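Local coordinates for 49 protein (Murid herpesvirus 4, PDB 6A4V) that probably binds the host enzyme poly(ADP-ribose) polymerase 1 and so facilitates replication of this gammaherpesvirus, at residues B[79-90]-B[234-243]. Residues are numbered along the deposited sequence; the frame is centred on the assembly and turned at random.
Sequences LRHNLDTEPFLL and VQSQFLLDSL
L239 presses one methyl, CD2, against the backbone of the neighbouring helix: it sits 3.4 Å from L83 CA, tighter than ordinary carbon contact, and also meets CB of N82 and CB of L83. What puts it there is a CG swung opposite the backbone N (chi1 166°). The other methyl, CD1, packs on L79 CD2 at 3.8 Å, the two leucines lying alongside and pointing in opposite directions. One turn further on, L243 repeats the theme. Its CD1 touches L83 CD2 at 3.7 Å, with the two side chains at about a right angle, and also lies over one face of the R80 guanidinium, toward its rim. R80 is bent at chi2 and chi3; its NH1 hydrogen-bonds to N293 OD1, and NE makes a longish salt bridge to D84. These leucines form the tight part; L79, L239 and L243 are all buried.

Toward E86 and V234 the contact becomes partly exposed and polar, with a water in it. E86 stretches out in an extended chain and brings its carboxylate up to V234 and L239, OE2 lying 3.7 Å from V234 CG2. That same oxygen is hydrogen-bonded to Y40 OH and accepts a 2.8 Å bond from the water, which in turn accepts from L239 N, tying the carboxylate to the first turn of helix 238-262. Beyond it, L90 CD1 and V234 CG1 meet tip to tip at 3.9 Å.

Segments 79-85 and 238-243 run nearly antiparallel, at 151° with axes 10.0 Å apart. The contact lies where helix 61-85 passes into helix 89-104 and where helix 213-235 ends, Q237 closing it with a Schellman motif before helix 238-262: an antiparallel helix-helix contact at two interhelical junctions of a mainly helical, elongated protein.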
loop_
_atom_site.group_PDB
_atom_site.type_symbol
_atom_site.label_atom_id
_atom_site.label_comp_id
_atom_site.label_asym_id
_atom_site.label_seq_id
_atom_site.Cartn_x
_atom_site.Cartn_y
_atom_site.Cartn_z
ATOM N N LEU B 79 5.889 0.010 -7.009
ATOM C CA LEU B 79 7.127 0.812 -7.096
ATOM C C LEU B 79 6.881 2.310 -6.828
ATOM O O LEU B 79 7.750 3.002 -6.295
ATOM C CB LEU B 79 7.773 0.629 -8.464
ATOM C CG LEU B 79 8.342 -0.755 -8.782
ATOM C CD1 LEU B 79 8.996 -0.749 -10.164
ATOM C CD2 LEU B 79 9.348 -1.186 -7.742
ATOM N N ARG B 80 5.694 2.813 -7.150
ATOM C CA ARG B 80 5.335 4.193 -6.785
ATOM C C ARG B 80 5.097 4.355 -5.269
ATOM O O ARG B 80 5.468 5.391 -4.690
ATOM C CB ARG B 80 4.049 4.625 -7.487
ATOM C CG ARG B 80 3.595 6.024 -7.082
ATOM C CD ARG B 80 4.126 7.121 -7.977
ATOM N NE ARG B 80 5.412 7.794 -7.788
ATOM C CZ ARG B 80 6.006 8.456 -8.770
ATOM N NH1 ARG B 80 5.726 8.157 -10.035
ATOM N NH2 ARG B 80 6.887 9.401 -8.506
ATOM N N HIS B 81 4.401 3.388 -4.670
ATOM C CA HIS B 81 4.263 3.343 -3.185
ATOM C C HIS B 81 5.664 3.453 -2.582
ATOM O O HIS B 81 5.920 4.301 -1.736
ATOM C CB HIS B 81 3.506 2.104 -2.644
ATOM C CG HIS B 81 2.061 1.937 -3.029
ATOM N ND1 HIS B 81 1.363 0.738 -2.804
ATOM C CD2 HIS B 81 1.167 2.756 -3.656
ATOM C CE1 HIS B 81 0.105 0.856 -3.220
ATOM N NE2 HIS B 81 -0.045 2.087 -3.748
ATOM N N ASN B 82 6.602 2.652 -3.101
ATOM C CA ASN B 82 7.933 2.597 -2.545
ATOM C C ASN B 82 8.672 3.931 -2.752
ATOM O O ASN B 82 9.356 4.354 -1.871
ATOM C CB ASN B 82 8.749 1.406 -3.034
ATOM C CG ASN B 82 8.272 0.103 -2.439
ATOM O OD1 ASN B 82 7.620 0.133 -1.403
ATOM N ND2 ASN B 82 8.478 -1.015 -3.123
ATOM N N LEU B 83 8.522 4.583 -3.905
ATOM C CA LEU B 83 9.294 5.804 -4.181
ATOM C C LEU B 83 8.739 6.997 -3.392
ATOM O O LEU B 83 9.484 7.920 -3.124
ATOM C CB LEU B 83 9.360 6.061 -5.686
ATOM C CG LEU B 83 10.012 7.369 -6.140
ATOM C CD1 LEU B 83 11.526 7.339 -5.939
ATOM C CD2 LEU B 83 9.709 7.628 -7.606
ATOM N N ASP B 84 7.451 6.984 -3.041
ATOM C CA ASP B 84 6.906 8.042 -2.243
ATOM C C ASP B 84 7.529 7.948 -0.831
ATOM O O ASP B 84 7.768 8.991 -0.213
ATOM C CB ASP B 84 5.376 8.031 -2.177
ATOM C CG ASP B 84 4.645 8.286 -3.486
ATOM O OD1 ASP B 84 5.263 8.858 -4.375
ATOM O OD2 ASP B 84 3.470 7.804 -3.635
ATOM N N THR B 85 7.811 6.718 -0.360
ATOM C CA THR B 85 8.370 6.513 0.916
ATOM C C THR B 85 9.890 6.749 0.992
ATOM O O THR B 85 10.422 7.142 2.031
ATOM C CB THR B 85 8.197 5.078 1.358
ATOM O OG1 THR B 85 6.837 4.685 1.192
ATOM C CG2 THR B 85 8.701 4.945 2.779
ATOM N N GLU B 86 10.615 6.419 -0.069
ATOM C CA GLU B 86 12.055 6.481 -0.039
ATOM C C GLU B 86 12.604 7.717 0.702
ATOM O O GLU B 86 13.591 7.582 1.391
ATOM C CB GLU B 86 12.576 6.372 -1.459
ATOM C CG GLU B 86 14.080 6.378 -1.498
ATOM C CD GLU B 86 14.619 5.919 -2.820
ATOM O OE1 GLU B 86 14.780 6.807 -3.707
ATOM O OE2 GLU B 86 14.719 4.662 -3.009
ATOM N N PRO B 87 12.028 8.940 0.651
ATOM C CA PRO B 87 12.643 10.089 1.336
ATOM C C PRO B 87 12.830 9.999 2.867
ATOM O O PRO B 87 13.722 10.671 3.389
ATOM C CB PRO B 87 11.659 11.241 1.044
ATOM C CG PRO B 87 10.997 10.832 -0.253
ATOM C CD PRO B 87 10.840 9.320 -0.149
ATOM N N PHE B 88 12.015 9.125 3.477
ATOM C CA PHE B 88 11.883 8.664 4.838
ATOM C C PHE B 88 12.722 7.418 5.157
ATOM O O PHE B 88 12.785 7.044 6.332
ATOM C CB PHE B 88 10.473 8.091 5.104
ATOM C CG PHE B 88 9.273 8.997 5.034
ATOM C CD1 PHE B 88 9.081 9.887 3.985
ATOM C CD2 PHE B 88 8.264 8.879 5.984
ATOM C CE1 PHE B 88 7.951 10.686 3.927
ATOM C CE2 PHE B 88 7.131 9.681 5.929
ATOM C CZ PHE B 88 6.976 10.581 4.900
ATOM N N LEU B 89 13.244 6.701 4.152
ATOM C CA LEU B 89 13.832 5.350 4.384
ATOM C C LEU B 89 15.176 5.377 5.143
ATOM O O LEU B 89 15.401 4.474 6.017
ATOM C CB LEU B 89 13.979 4.609 3.062
ATOM C CG LEU B 89 14.544 3.189 3.173
ATOM C CD1 LEU B 89 13.730 2.357 4.112
ATOM C CD2 LEU B 89 14.595 2.506 1.842
ATOM N N LEU B 90 16.093 6.291 4.782
ATOM C CA LEU B 90 17.438 6.294 5.367
ATOM C C LEU B 90 17.322 6.881 6.763
ATOM O O LEU B 90 17.778 6.266 7.718
ATOM C CB LEU B 90 18.473 7.051 4.501
ATOM C CG LEU B 90 18.835 6.453 3.131
ATOM C CD1 LEU B 90 20.016 7.161 2.496
ATOM C CD2 LEU B 90 19.131 4.956 3.190
ATOM N N VAL B 234 19.789 4.368 -2.669
ATOM C CA VAL B 234 19.095 5.667 -2.626
ATOM C C VAL B 234 20.027 6.707 -3.228
ATOM O O VAL B 234 19.631 7.501 -4.085
ATOM C CB VAL B 234 18.634 5.966 -1.174
ATOM C CG1 VAL B 234 18.098 7.378 -0.905
ATOM C CG2 VAL B 234 17.612 4.928 -0.720
ATOM N N GLN B 235 21.317 6.655 -2.867
ATOM C CA GLN B 235 22.297 7.504 -3.512
ATOM C C GLN B 235 22.043 7.412 -5.029
ATOM O O GLN B 235 21.916 8.392 -5.708
ATOM C CB GLN B 235 23.732 7.036 -3.203
ATOM C CG GLN B 235 24.378 7.615 -1.929
ATOM C CD GLN B 235 25.434 6.748 -1.252
ATOM O OE1 GLN B 235 26.071 5.870 -1.855
ATOM N NE2 GLN B 235 25.639 6.993 0.039
ATOM N N SER B 236 21.996 6.188 -5.555
ATOM C CA SER B 236 22.133 5.924 -6.985
ATOM C C SER B 236 20.758 5.939 -7.688
ATOM O O SER B 236 20.643 5.598 -8.880
ATOM C CB SER B 236 22.875 4.594 -7.172
ATOM O OG SER B 236 23.966 4.450 -6.226
ATOM N N GLN B 237 19.686 6.251 -6.943
ATOM C CA GLN B 237 18.332 6.348 -7.474
ATOM C C GLN B 237 17.900 5.098 -8.269
ATOM O O GLN B 237 17.085 5.206 -9.242
ATOM C CB GLN B 237 18.276 7.633 -8.298
ATOM C CG GLN B 237 18.240 8.848 -7.363
ATOM C CD GLN B 237 17.823 10.135 -8.024
ATOM O OE1 GLN B 237 16.694 10.592 -7.858
ATOM N NE2 GLN B 237 18.744 10.730 -8.774
ATOM N N PHE B 238 18.326 3.916 -7.828
ATOM C CA PHE B 238 17.927 2.644 -8.558
ATOM C C PHE B 238 16.402 2.453 -8.519
ATOM O O PHE B 238 15.850 2.036 -9.479
ATOM C CB PHE B 238 18.684 1.412 -8.045
ATOM C CG PHE B 238 20.203 1.427 -8.212
ATOM C CD1 PHE B 238 20.827 2.101 -9.256
ATOM C CD2 PHE B 238 21.022 0.760 -7.310
ATOM C CE1 PHE B 238 22.220 2.109 -9.386
ATOM C CE2 PHE B 238 22.414 0.711 -7.470
ATOM C CZ PHE B 238 23.010 1.405 -8.489
ATOM N N LEU B 239 15.687 2.867 -7.462
ATOM C CA LEU B 239 14.216 2.623 -7.488
ATOM C C LEU B 239 13.564 3.471 -8.588
ATOM O O LEU B 239 12.683 2.956 -9.360
ATOM C CB LEU B 239 13.610 2.852 -6.104
ATOM C CG LEU B 239 12.088 2.965 -6.021
ATOM C CD1 LEU B 239 11.414 1.663 -6.378
ATOM C CD2 LEU B 239 11.678 3.403 -4.638
ATOM N N LEU B 240 13.918 4.750 -8.655
ATOM C CA LEU B 240 13.392 5.648 -9.822
ATOM C C LEU B 240 13.703 5.050 -11.193
ATOM O O LEU B 240 12.791 4.910 -12.012
ATOM C CB LEU B 240 13.954 7.053 -9.687
ATOM C CG LEU B 240 13.704 8.091 -10.811
ATOM C CD1 LEU B 240 12.248 8.423 -10.991
ATOM C CD2 LEU B 240 14.471 9.367 -10.437
ATOM N N ASP B 241 14.946 4.631 -11.410
ATOM C CA ASP B 241 15.306 3.967 -12.649
ATOM C C ASP B 241 14.325 2.835 -12.941
ATOM O O ASP B 241 13.828 2.641 -14.052
ATOM C CB ASP B 241 16.694 3.338 -12.620
ATOM C CG ASP B 241 17.820 4.361 -12.703
ATOM O OD1 ASP B 241 17.521 5.537 -13.028
ATOM O OD2 ASP B 241 18.985 3.974 -12.429
ATOM N N SER B 242 14.084 2.034 -11.932
ATOM C CA SER B 242 13.454 0.820 -12.217
ATOM C C SER B 242 11.985 1.143 -12.522
ATOM O O SER B 242 11.404 0.504 -13.358
ATOM C CB SER B 242 13.703 -0.173 -11.091
ATOM O OG SER B 242 12.686 -1.098 -11.050
ATOM N N LEU B 243 11.456 2.178 -11.866
ATOM C CA LEU B 243 10.079 2.697 -12.006
ATOM C C LEU B 243 9.900 3.236 -13.414
ATOM O O LEU B 243 8.871 2.960 -14.066
ATOM C CB LEU B 243 9.810 3.826 -10.977
ATOM C CG LEU B 243 8.381 4.330 -10.869
ATOM C CD1 LEU B 243 8.114 4.860 -9.488
ATOM C CD2 LEU B 243 8.036 5.429 -11.887
HETATM O O HOH W 1 16.669 3.397 -4.543
#